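Local coordinates for protein NegoA.19184.a (Neisseria gonorrhoeae, PDB 5UEB) that is of unknown function but belongs to the DUF4265 family and pairs an antiparallel beta sheet with a ferredoxin-like alpha/beta half, at residues 58-63 / 67-72; 15-18 / 24-27; 51-56 / 112-117; 118-123 / 139-144. All coordinates share one frame; numbering follows the deposited sequence.

Contact 1 of 4, residues 58-63 / 67-72; sequences AIERED and FFDHLI
Ala58 and Asp69 meet in a beta hairpin, strands 56-62 and 65-73, whose antiparallel pairing slips by one residue: two residues, Asp69 and His70, stand opposite the single Ala58, as in a classic beta bulge. Asp69 N donates to Ala58 O at 2.8 Å, while Ala58 N donates to His70 O. Beyond the bulge Glu60 and Phe67 exchange two backbone bonds in the regular way. Outward along Asp69, the atom Asp69 CB lies 3.5 Å from Ala58 O and also touches Glu60 CG. With CG anti to the backbone N (chi1 -168°), Asp69 brings its carboxylate across the end of Glu60, and the two carboxylate planes are 30° apart. Asp69 OD1 comes within 3.0 Å of Glu60 OE2. Both are acceptors and are not bonded to each other; each forms a salt bridge to Lys10 of the second subunit, which would offset their like charges. The other oxygen, Asp69 OD2, turns its anti lone pair to His70 ND1, 2.7 Å away in the imidazole plane, so the bond fixes how that ring is rotated. Ala58 CB then sits over one face of the ring, 3.4 Å from His70 CE1. Further out, His8 of the second subunit, a tag residue, stacks on the ring of Phe67. At the edge of that ring, Phe67 CE1 lies 3.5 Å from Glu62 O, which is in the ring plane.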
loop_
_atom_site.group_PDB
_atom_site.type_symbol
_atom_site.label_atom_id
_atom_site.label_comp_id
_atom_site.label_asym_id
_atom_site.label_seq_id
_atom_site.Cartn_x
_atom_site.Cartn_y
_atom_site.Cartn_z
ATOM N N ALA B 58 -3.765 9.795 -5.641
ATOM C CA ALA B 58 -4.869 9.632 -6.572
ATOM C C ALA B 58 -6.157 9.395 -5.799
ATOM O O ALA B 58 -6.153 8.830 -4.702
ATOM C CB ALA B 58 -4.613 8.451 -7.504
ATOM N N ILE B 59 -7.273 9.824 -6.390
ATOM C CA ILE B 59 -8.549 9.847 -5.696
ATOM C C ILE B 59 -9.612 9.181 -6.559
ATOM O O ILE B 59 -9.458 9.017 -7.773
ATOM C CB ILE B 59 -8.965 11.285 -5.339
ATOM C CG1 ILE B 59 -9.125 12.105 -6.614
ATOM C CG2 ILE B 59 -7.905 11.930 -4.447
ATOM C CD1 ILE B 59 -9.504 13.588 -6.365
ATOM N N GLU B 60 -10.702 8.776 -5.898
ATOM C CA GLU B 60 -11.885 8.228 -6.549
ATOM C C GLU B 60 -13.107 8.935 -5.994
ATOM O O GLU B 60 -13.176 9.213 -4.796
ATOM C CB GLU B 60 -12.061 6.744 -6.238
ATOM C CG GLU B 60 -11.106 5.823 -6.939
ATOM C CD GLU B 60 -11.540 4.366 -6.836
ATOM O OE1 GLU B 60 -12.326 4.037 -5.922
ATOM O OE2 GLU B 60 -11.103 3.552 -7.674
ATOM N N ARG B 61 -14.087 9.182 -6.860
ATOM C CA ARG B 61 -15.347 9.793 -6.458
ATOM C C ARG B 61 -16.415 8.722 -6.274
ATOM O O ARG B 61 -16.617 7.873 -7.151
ATOM C CB ARG B 61 -15.814 10.812 -7.502
ATOM C CG ARG B 61 -17.104 11.522 -7.152
ATOM C CD ARG B 61 -17.391 12.642 -8.145
ATOM N NE ARG B 61 -18.622 13.341 -7.796
ATOM C CZ ARG B 61 -19.820 13.039 -8.281
ATOM N NH1 ARG B 61 -19.951 12.048 -9.152
ATOM N NH2 ARG B 61 -20.885 13.738 -7.904
ATOM N N GLU B 62 -17.088 8.758 -5.127
ATOM C CA GLU B 62 -18.215 7.878 -4.866
ATOM C C GLU B 62 -19.205 8.623 -3.983
ATOM O O GLU B 62 -18.793 9.319 -3.052
ATOM C CB GLU B 62 -17.750 6.603 -4.150
ATOM C CG GLU B 62 -18.825 5.542 -3.988
ATOM C CD GLU B 62 -18.324 4.332 -3.225
ATOM O OE1 GLU B 62 -18.137 4.437 -1.993
ATOM O OE2 GLU B 62 -18.095 3.283 -3.863
ATOM N N ASP B 63 -20.499 8.463 -4.273
ATOM C CA ASP B 63 -21.566 9.106 -3.500
ATOM C C ASP B 63 -21.279 10.589 -3.273
ATOM O O ASP B 63 -21.432 11.112 -2.167
ATOM C CB ASP B 63 -21.828 8.374 -2.181
ATOM N N PHE B 67 -12.376 10.066 -2.242
ATOM C CA PHE B 67 -11.704 9.072 -1.407
ATOM C C PHE B 67 -10.283 8.827 -1.882
ATOM O O PHE B 67 -10.013 8.803 -3.081
ATOM C CB PHE B 67 -12.461 7.740 -1.404
ATOM C CG PHE B 67 -13.809 7.838 -0.787
ATOM C CD1 PHE B 67 -14.920 8.160 -1.558
ATOM C CD2 PHE B 67 -13.966 7.635 0.573
ATOM C CE1 PHE B 67 -16.172 8.263 -0.977
ATOM C CE2 PHE B 67 -15.209 7.736 1.162
ATOM C CZ PHE B 67 -16.316 8.056 0.381
ATOM N N PHE B 68 -9.378 8.618 -0.927
ATOM C CA PHE B 68 -8.022 8.206 -1.268
ATOM C C PHE B 68 -8.073 6.892 -2.035
ATOM O O PHE B 68 -8.774 5.957 -1.636
ATOM C CB PHE B 68 -7.222 7.996 0.022
ATOM C CG PHE B 68 -5.911 7.270 -0.182
ATOM C CD1 PHE B 68 -4.783 7.960 -0.608
ATOM C CD2 PHE B 68 -5.808 5.912 0.058
ATOM C CE1 PHE B 68 -3.581 7.299 -0.800
ATOM C CE2 PHE B 68 -4.607 5.238 -0.135
ATOM C CZ PHE B 68 -3.486 5.943 -0.557
ATOM N N ASP B 69 -7.311 6.802 -3.123
ATOM C CA ASP B 69 -7.176 5.536 -3.832
ATOM C C ASP B 69 -5.784 4.932 -3.734
ATOM O O ASP B 69 -5.646 3.769 -3.336
ATOM C CB ASP B 69 -7.580 5.655 -5.305
ATOM C CG ASP B 69 -7.727 4.292 -5.952
ATOM O OD1 ASP B 69 -8.785 3.659 -5.762
ATOM O OD2 ASP B 69 -6.775 3.831 -6.599
ATOM N N HIS B 70 -4.747 5.678 -4.118
ATOM C CA HIS B 70 -3.380 5.182 -4.016
ATOM C C HIS B 70 -2.413 6.357 -4.042
ATOM O O HIS B 70 -2.763 7.469 -4.446
ATOM C CB HIS B 70 -3.052 4.159 -5.121
ATOM C CG HIS B 70 -3.156 4.697 -6.518
ATOM N ND1 HIS B 70 -4.337 4.699 -7.231
ATOM C CD2 HIS B 70 -2.216 5.212 -7.347
ATOM C CE1 HIS B 70 -4.123 5.207 -8.433
ATOM N NE2 HIS B 70 -2.844 5.526 -8.529
ATOM N N LEU B 71 -1.194 6.092 -3.582
ATOM C CA LEU B 71 -0.138 7.097 -3.565
ATOM C C LEU B 71 0.386 7.329 -4.980
ATOM O O LEU B 71 0.605 6.378 -5.738
ATOM C CB LEU B 71 1.000 6.602 -2.661
ATOM C CG LEU B 71 2.210 7.521 -2.487
ATOM C CD1 LEU B 71 1.827 8.782 -1.740
ATOM C CD2 LEU B 71 3.337 6.773 -1.758
ATOM N N ILE B 72 0.559 8.600 -5.339
ATOM C CA ILE B 72 1.189 8.982 -6.603
ATOM C C ILE B 72 2.652 9.348 -6.408
ATOM O O ILE B 72 3.523 8.853 -7.124
ATOM C CB ILE B 72 0.408 10.124 -7.291
ATOM C CG1 ILE B 72 -0.930 9.608 -7.832
ATOM C CG2 ILE B 72 1.242 10.742 -8.424
ATOM C CD1 ILE B 72 -0.816 8.674 -9.027
#

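Contact 2 of 4, residues 15-18 / 24-27; sequences VVYY and IAEE
Ile24 begins the second strand of the beta hairpin 10-18/24-33 by laying its CD1 over one face of the Tyr18 ring, a CH-pi contact 4.0 Å from Ile24 CD1 to the ring centroid. CG1 lies anti to the backbone N (chi1 -163°), and from there Ile24 CD1 reaches back to Val16 CG1 as well, at 3.5 Å. Ala25 points to the other face of the sheet, where Ala25 CB sits over the Tyr17 ring, 3.5 Å from Tyr17 CZ. Its backbone trades two hydrogen bonds with Tyr17. Glu26 returns to the Val16 side: its CG runs alongside Val16 CG2, pointing the same way, and its carboxylate bonds His7 of the second subunit, a tag residue. A water donates to Glu26 O at 2.8 Å; it lies in the plane of the Tyr17 ring and also bonds Tyr17 OH. Glu27, buried, packs its CB against Tyr17 CE1, and its carboxylate accepts the amides of Leu46, Phe47 and Ala48, fastening the loop after strand 39-41 to the hairpin. Glu27 and Val15 exchange two backbone bonds, Val15 N to Glu27 O being 2.8 Å and almost straight at 176°.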
loop_
_atom_site.group_PDB
_atom_site.type_symbol
_atom_site.label_atom_id
_atom_site.label_comp_id
_atom_site.label_asym_id
_atom_site.label_seq_id
_atom_site.Cartn_x
_atom_site.Cartn_y
_atom_site.Cartn_z
ATOM N N VAL B 15 -9.823 9.157 3.778
ATOM C CA VAL B 15 -8.967 7.976 3.746
ATOM C C VAL B 15 -9.641 6.899 4.583
ATOM O O VAL B 15 -9.830 7.079 5.792
ATOM C CB VAL B 15 -7.568 8.278 4.306
ATOM C CG1 VAL B 15 -6.668 7.039 4.198
ATOM C CG2 VAL B 15 -6.941 9.443 3.584
ATOM N N VAL B 16 -10.009 5.787 3.952
ATOM C CA VAL B 16 -10.521 4.620 4.667
ATOM C C VAL B 16 -9.333 3.736 5.022
ATOM O O VAL B 16 -8.465 3.478 4.177
ATOM C CB VAL B 16 -11.545 3.854 3.813
ATOM C CG1 VAL B 16 -12.080 2.644 4.572
ATOM C CG2 VAL B 16 -12.697 4.761 3.418
ATOM N N TYR B 17 -9.260 3.316 6.284
ATOM C CA TYR B 17 -8.114 2.542 6.750
ATOM C C TYR B 17 -8.575 1.621 7.871
ATOM O O TYR B 17 -9.679 1.758 8.400
ATOM C CB TYR B 17 -6.966 3.466 7.218
ATOM C CG TYR B 17 -7.316 4.296 8.433
ATOM C CD1 TYR B 17 -8.085 5.451 8.322
ATOM C CD2 TYR B 17 -6.883 3.921 9.698
ATOM C CE1 TYR B 17 -8.437 6.191 9.437
ATOM C CE2 TYR B 17 -7.220 4.667 10.831
ATOM C CZ TYR B 17 -7.996 5.806 10.688
ATOM O OH TYR B 17 -8.346 6.531 11.805
ATOM N N TYR B 18 -7.717 0.677 8.234
ATOM C CA TYR B 18 -7.939 -0.143 9.416
ATOM C C TYR B 18 -7.103 0.422 10.552
ATOM O O TYR B 18 -5.907 0.704 10.374
ATOM C CB TYR B 18 -7.609 -1.614 9.160
ATOM C CG TYR B 18 -8.621 -2.292 8.273
ATOM C CD1 TYR B 18 -9.814 -2.782 8.794
ATOM C CD2 TYR B 18 -8.396 -2.425 6.907
ATOM C CE1 TYR B 18 -10.755 -3.398 7.981
ATOM C CE2 TYR B 18 -9.324 -3.041 6.089
ATOM C CZ TYR B 18 -10.501 -3.523 6.628
ATOM O OH TYR B 18 -11.425 -4.135 5.814
ATOM N N ILE B 24 -12.421 -0.943 10.811
ATOM C CA ILE B 24 -12.473 0.040 9.743
ATOM C C ILE B 24 -12.678 1.427 10.340
ATOM O O ILE B 24 -13.383 1.602 11.344
ATOM C CB ILE B 24 -13.574 -0.349 8.740
ATOM C CG1 ILE B 24 -13.384 0.400 7.425
ATOM C CG2 ILE B 24 -14.956 -0.138 9.335
ATOM C CD1 ILE B 24 -12.387 -0.283 6.517
ATOM N N ALA B 25 -12.022 2.418 9.741
ATOM C CA ALA B 25 -12.054 3.790 10.226
ATOM C C ALA B 25 -11.880 4.723 9.037
ATOM O O ALA B 25 -11.487 4.302 7.948
ATOM C CB ALA B 25 -10.961 4.041 11.272
ATOM N N GLU B 26 -12.187 6.003 9.252
ATOM C CA GLU B 26 -12.073 7.008 8.205
ATOM C C GLU B 26 -11.420 8.252 8.783
ATOM O O GLU B 26 -11.738 8.655 9.906
ATOM C CB GLU B 26 -13.461 7.375 7.655
ATOM C CG GLU B 26 -14.143 6.224 6.947
ATOM C CD GLU B 26 -15.497 6.591 6.379
ATOM O OE1 GLU B 26 -15.816 7.797 6.323
ATOM O OE2 GLU B 26 -16.243 5.666 5.993
ATOM N N GLU B 27 -10.507 8.861 8.019
ATOM C CA GLU B 27 -9.936 10.158 8.371
ATOM C C GLU B 27 -10.058 11.089 7.173
ATOM O O GLU B 27 -9.684 10.715 6.059
ATOM C CB GLU B 27 -8.455 10.041 8.764
ATOM C CG GLU B 27 -7.837 11.405 9.042
ATOM C CD GLU B 27 -6.450 11.352 9.647
ATOM O OE1 GLU B 27 -5.920 12.440 9.914
ATOM O OE2 GLU B 27 -5.895 10.252 9.862
HETATM O O HOH W 1 -9.879 8.767 11.961
#

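Contact 3 of 4, residues 51-56 / 112-117; sequences LALNDI and SVNFPP
Leu53 and Asn114 set their side chains at about a right angle where a type II beta turn, Ala52 to Asp55, leans against strand 110-115. The turn lies in the loop between strands 39-41 and 56-62, and the strand it meets belongs to the four-stranded ferredoxin-like sheet. Both side chains point toward each other, each with CG anti to its own N, and Leu53 presents two atoms to the amide. Leu53 CB lies 3.6 Å from Asn114 OD1, while Leu53 CD2 rests 4.0 Å from Asn114 ND2; the carboxamide is thus met by aliphatic carbon at both its oxygen and its nitrogen. Asn114 also touches Asn77. The turn is stiffened from within: Asp55 N bonds back to Ala52 O, and Ala52 N reaches Asp55 OD2, meeting it from above the carboxylate plane rather than within it. Asn54, third in the turn, takes a positive phi (71°), as that position of a type II turn does. Leu53 O receives Asn77 ND2 and Ser75 OG, and Asp55 OD1 receives the amide of Ser75, tying the turn to the loop before strand 78-84. The polar link across the contact is made by a water, which joins a turn amide to the side-chain oxygen of buried Asn114: Leu53 N donates to the water oxygen at 2.9 Å, and the same water donates to Asn114 OD1 at 2.8 Å.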
loop_
_atom_site.group_PDB
_atom_site.type_symbol
_atom_site.label_atom_id
_atom_site.label_comp_id
_atom_site.label_asym_id
_atom_site.label_seq_id
_atom_site.Cartn_x
_atom_site.Cartn_y
_atom_site.Cartn_z
ATOM N N LEU B 51 0.951 7.697 5.101
ATOM C CA LEU B 51 0.710 8.981 4.449
ATOM C C LEU B 51 1.394 10.111 5.212
ATOM O O LEU B 51 1.539 10.062 6.438
ATOM C CB LEU B 51 -0.798 9.267 4.345
ATOM C CG LEU B 51 -1.551 8.380 3.363
ATOM C CD1 LEU B 51 -3.058 8.614 3.507
ATOM C CD2 LEU B 51 -1.098 8.693 1.951
ATOM N N ALA B 52 1.812 11.137 4.475
ATOM C CA ALA B 52 2.492 12.271 5.076
ATOM C C ALA B 52 2.044 13.567 4.420
ATOM O O ALA B 52 1.566 13.588 3.281
ATOM C CB ALA B 52 4.019 12.152 4.950
ATOM N N LEU B 53 2.219 14.645 5.176
ATOM C CA LEU B 53 2.030 15.999 4.661
ATOM C C LEU B 53 2.738 16.158 3.320
ATOM O O LEU B 53 3.894 15.747 3.155
ATOM C CB LEU B 53 2.640 16.976 5.674
ATOM C CG LEU B 53 2.635 18.469 5.328
ATOM C CD1 LEU B 53 1.198 18.995 5.324
ATOM C CD2 LEU B 53 3.502 19.253 6.311
ATOM N N ASN B 54 2.029 16.755 2.361
ATOM C CA ASN B 54 2.531 17.080 1.032
ATOM C C ASN B 54 2.739 15.865 0.135
ATOM O O ASN B 54 3.254 16.014 -0.975
ATOM C CB ASN B 54 3.726 18.043 1.056
ATOM C CG ASN B 54 3.331 19.417 1.566
ATOM O OD1 ASN B 54 2.217 19.879 1.304
ATOM N ND2 ASN B 54 4.223 20.072 2.291
ATOM N N ASP B 55 2.287 14.678 0.552
ATOM C CA ASP B 55 2.155 13.570 -0.388
ATOM C C ASP B 55 1.119 13.924 -1.455
ATOM O O ASP B 55 0.155 14.658 -1.199
ATOM C CB ASP B 55 1.662 12.312 0.341
ATOM C CG ASP B 55 2.762 11.592 1.126
ATOM O OD1 ASP B 55 3.947 12.008 1.101
ATOM O OD2 ASP B 55 2.422 10.581 1.778
ATOM N N ILE B 56 1.316 13.391 -2.663
ATOM C CA ILE B 56 0.356 13.526 -3.756
ATOM C C ILE B 56 -0.300 12.170 -3.967
ATOM O O ILE B 56 0.393 11.156 -4.108
ATOM C CB ILE B 56 1.027 14.027 -5.048
ATOM C CG1 ILE B 56 1.614 15.423 -4.846
ATOM C CG2 ILE B 56 0.020 14.062 -6.202
ATOM C CD1 ILE B 56 2.520 15.882 -5.992
ATOM N N SER B 112 0.432 14.110 16.128
ATOM C CA SER B 112 1.085 13.549 14.960
ATOM C C SER B 112 2.092 14.577 14.467
ATOM O O SER B 112 1.762 15.764 14.349
ATOM C CB SER B 112 0.056 13.187 13.891
ATOM O OG SER B 112 0.563 12.233 12.991
ATOM N N VAL B 113 3.316 14.122 14.204
ATOM C CA VAL B 113 4.461 14.985 13.934
ATOM C C VAL B 113 4.984 14.697 12.540
ATOM O O VAL B 113 5.205 13.534 12.183
ATOM C CB VAL B 113 5.569 14.764 14.977
ATOM C CG1 VAL B 113 6.745 15.697 14.709
ATOM C CG2 VAL B 113 5.005 14.949 16.387
ATOM N N ASN B 114 5.203 15.757 11.766
ATOM C CA ASN B 114 5.841 15.667 10.462
ATOM C C ASN B 114 7.319 15.997 10.599
ATOM O O ASN B 114 7.672 17.055 11.134
ATOM C CB ASN B 114 5.237 16.670 9.478
ATOM C CG ASN B 114 5.843 16.543 8.108
ATOM O OD1 ASN B 114 5.489 15.640 7.352
ATOM N ND2 ASN B 114 6.790 17.433 7.785
ATOM N N PHE B 115 8.173 15.106 10.095
ATOM C CA PHE B 115 9.599 15.381 9.989
ATOM C C PHE B 115 10.031 15.421 8.530
ATOM O O PHE B 115 9.743 14.482 7.773
ATOM C CB PHE B 115 10.431 14.316 10.728
ATOM C CG PHE B 115 10.319 14.384 12.221
ATOM C CD1 PHE B 115 10.927 15.411 12.927
ATOM C CD2 PHE B 115 9.608 13.422 12.923
ATOM C CE1 PHE B 115 10.824 15.480 14.304
ATOM C CE2 PHE B 115 9.506 13.484 14.309
ATOM C CZ PHE B 115 10.120 14.510 15.001
ATOM N N PRO B 116 10.746 16.462 8.110
ATOM C CA PRO B 116 11.279 16.509 6.743
ATOM C C PRO B 116 12.298 15.406 6.523
ATOM O O PRO B 116 12.765 14.778 7.490
ATOM C CB PRO B 116 11.947 17.893 6.682
ATOM C CG PRO B 116 11.303 18.691 7.776
ATOM C CD PRO B 116 11.004 17.701 8.860
ATOM N N PRO B 117 12.667 15.136 5.269
ATOM C CA PRO B 117 13.685 14.111 4.999
ATOM C C PRO B 117 14.914 14.269 5.886
ATOM O O PRO B 117 15.423 15.375 6.082
ATOM C CB PRO B 117 14.030 14.347 3.522
ATOM C CG PRO B 117 12.775 14.929 2.938
ATOM C CD PRO B 117 12.160 15.761 4.030
HETATM O O HOH W 2 3.197 14.174 7.867
#

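Contact 4 of 4, residues 118-123 / 139-144; sequences KKYNSD and YREACL
Glu141 OE1 is gripped by two donors: Tyr120 OH, at 2.6 Å, and the ammonium of Lys125 in the following helix, which forms a salt bridge with it. The phenol hydrogen is received on the anti lone pair of that oxygen, the one away from OE2. Ring and carboxylate stand almost perpendicular, 83° apart, with Glu141 OE1 at the ring's edge and in its plane, 3.3 Å from Tyr120 CE2. Two charged or polar partners on one oxygen would probably keep Glu141 ionised. Tyr120 gets there by holding CG anti to its own N (chi1 180°), which carries the ring toward strand 137-143. The loop it stands on joins strand 110-115 to helix 122-133 in a beta-alpha-beta-beta-alpha-beta unit whose 2-3-1-4 strand order is that of a ferredoxin-like fold. Asn121 N-caps the helix, its OD1 accepting Leu124 N. Tyr139, two residues before Glu141 on the strand and on the same side, brings Tyr139 CE2 to within 3.5 Å of Tyr120 OH, and its own hydroxyl bonds Asn129 of the helix. Leu144, three residues after Glu141, brings Leu144 CD2 to 4.0 Å from Tyr120 CE2.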
loop_
_atom_site.group_PDB
_atom_site.type_symbol
_atom_site.label_atom_id
_atom_site.label_comp_id
_atom_site.label_asym_id
_atom_site.label_seq_id
_atom_site.Cartn_x
_atom_site.Cartn_y
_atom_site.Cartn_z
ATOM N N LYS B 118 15.379 13.145 6.430
ATOM C CA LYS B 118 16.591 12.977 7.226
ATOM C C LYS B 118 16.467 13.516 8.653
ATOM O O LYS B 118 17.399 13.346 9.436
ATOM C CB LYS B 118 17.868 13.531 6.562
ATOM C CG LYS B 118 18.030 13.139 5.108
ATOM C CD LYS B 118 19.338 13.650 4.528
ATOM C CE LYS B 118 19.482 13.215 3.082
ATOM N NZ LYS B 118 20.849 13.459 2.548
ATOM N N LYS B 119 15.355 14.153 9.023
ATOM C CA LYS B 119 15.257 14.763 10.345
ATOM C C LYS B 119 14.792 13.785 11.416
ATOM O O LYS B 119 15.096 13.986 12.597
ATOM C CB LYS B 119 14.333 15.978 10.309
ATOM C CG LYS B 119 14.853 17.117 9.460
ATOM C CD LYS B 119 16.152 17.664 10.017
ATOM C CE LYS B 119 16.672 18.778 9.139
ATOM N NZ LYS B 119 17.800 19.474 9.788
ATOM N N TYR B 120 14.046 12.746 11.045
ATOM C CA TYR B 120 13.692 11.686 11.987
ATOM C C TYR B 120 14.862 10.713 12.013
ATOM O O TYR B 120 15.036 9.905 11.095
ATOM C CB TYR B 120 12.403 11.001 11.544
ATOM C CG TYR B 120 11.973 9.881 12.464
ATOM C CD1 TYR B 120 11.541 10.150 13.763
ATOM C CD2 TYR B 120 12.000 8.558 12.039
ATOM C CE1 TYR B 120 11.164 9.127 14.623
ATOM C CE2 TYR B 120 11.608 7.530 12.886
ATOM C CZ TYR B 120 11.187 7.825 14.171
ATOM O OH TYR B 120 10.793 6.797 15.004
ATOM N N ASN B 121 15.686 10.794 13.062
ATOM C CA ASN B 121 16.929 10.039 13.107
ATOM C C ASN B 121 17.109 9.354 14.456
ATOM O O ASN B 121 16.214 9.403 15.308
ATOM C CB ASN B 121 18.123 10.937 12.749
ATOM C CG ASN B 121 18.286 12.122 13.697
ATOM O OD1 ASN B 121 17.735 12.140 14.794
ATOM N ND2 ASN B 121 19.067 13.114 13.273
ATOM N N SER B 122 18.267 8.723 14.660
ATOM C CA SER B 122 18.485 7.964 15.885
ATOM C C SER B 122 18.483 8.863 17.115
ATOM O O SER B 122 18.077 8.428 18.196
ATOM C CB SER B 122 19.780 7.154 15.780
ATOM O OG SER B 122 20.920 7.990 15.631
ATOM N N ASP B 123 18.934 10.113 16.977
ATOM C CA ASP B 123 18.916 11.025 18.116
ATOM C C ASP B 123 17.489 11.305 18.570
ATOM O O ASP B 123 17.193 11.289 19.771
ATOM C CB ASP B 123 19.618 12.337 17.753
ATOM C CG ASP B 123 21.132 12.207 17.710
ATOM O OD1 ASP B 123 21.677 11.262 18.321
ATOM O OD2 ASP B 123 21.782 13.055 17.067
ATOM N N TYR B 139 4.824 5.606 20.877
ATOM C CA TYR B 139 4.907 6.232 19.571
ATOM C C TYR B 139 4.841 5.178 18.482
ATOM O O TYR B 139 5.113 3.993 18.701
ATOM C CB TYR B 139 6.157 7.122 19.432
ATOM C CG TYR B 139 7.476 6.388 19.268
ATOM C CD1 TYR B 139 8.163 5.886 20.371
ATOM C CD2 TYR B 139 8.038 6.205 18.009
ATOM C CE1 TYR B 139 9.372 5.218 20.217
ATOM C CE2 TYR B 139 9.247 5.539 17.845
ATOM C CZ TYR B 139 9.913 5.059 18.946
ATOM O OH TYR B 139 11.111 4.393 18.777
ATOM N N ARG B 140 4.461 5.638 17.293
ATOM C CA ARG B 140 4.321 4.782 16.132
ATOM C C ARG B 140 4.904 5.489 14.915
ATOM O O ARG B 140 4.683 6.691 14.713
ATOM C CB ARG B 140 2.834 4.480 15.897
ATOM C CG ARG B 140 2.534 3.715 14.642
ATOM C CD ARG B 140 1.140 3.117 14.730
ATOM N NE ARG B 140 1.046 2.130 15.799
ATOM C CZ ARG B 140 1.258 0.828 15.631
ATOM N NH1 ARG B 140 1.577 0.353 14.433
ATOM N NH2 ARG B 140 1.152 0.003 16.662
ATOM N N GLU B 141 5.643 4.733 14.108
ATOM C CA GLU B 141 6.131 5.208 12.813
ATOM C C GLU B 141 5.024 5.010 11.787
ATOM O O GLU B 141 4.948 3.986 11.106
ATOM C CB GLU B 141 7.419 4.486 12.435
ATOM C CG GLU B 141 8.520 4.820 13.421
ATOM C CD GLU B 141 9.797 4.022 13.230
ATOM O OE1 GLU B 141 10.826 4.465 13.778
ATOM O OE2 GLU B 141 9.785 2.963 12.557
ATOM N N ALA B 142 4.139 6.010 11.694
ATOM C CA ALA B 142 2.982 5.889 10.815
ATOM C C ALA B 142 3.403 5.876 9.354
ATOM O O ALA B 142 2.837 5.128 8.545
ATOM C CB ALA B 142 2.009 7.034 11.089
ATOM N N CYS B 143 4.396 6.694 8.997
ATOM C CA CYS B 143 4.869 6.763 7.618
ATOM C C CYS B 143 6.347 7.118 7.679
ATOM O O CYS B 143 6.687 8.213 8.132
ATOM C CB CYS B 143 4.091 7.839 6.857
ATOM S SG CYS B 143 4.541 8.024 5.122
ATOM N N LEU B 144 7.218 6.209 7.237
ATOM C CA LEU B 144 8.656 6.467 7.204
ATOM C C LEU B 144 9.014 7.102 5.871
ATOM O O LEU B 144 8.813 6.494 4.812
ATOM C CB LEU B 144 9.450 5.177 7.397
ATOM C CG LEU B 144 9.436 4.623 8.819
ATOM C CD1 LEU B 144 10.263 3.356 8.891
ATOM C CD2 LEU B 144 9.965 5.662 9.806
#

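From the N terminus, contact 2 closes first, a short hairpin between strands 10-18 and 24-33. The chain then reaches segment 51-56 and opens the long loop that contact 3 shuts only at 112-117; contact 1 is a hairpin nested inside it. Contact 4 follows in series, closing the excursion through helix 122-133. Contacts 1 and 2 belong to the five-stranded sheet, touch through Phe68 and Val15, and both meet the second subunit. Contact 3 joins the loop leading into strand 56-62 to the four-stranded sheet: Leu51 packs on Phe68 and Val15, and Leu51 O meets Cys143 CB of contact 4. Phe115 also packs on Tyr120, while contacts 1 and 4 lie about 26 Å apart between centres.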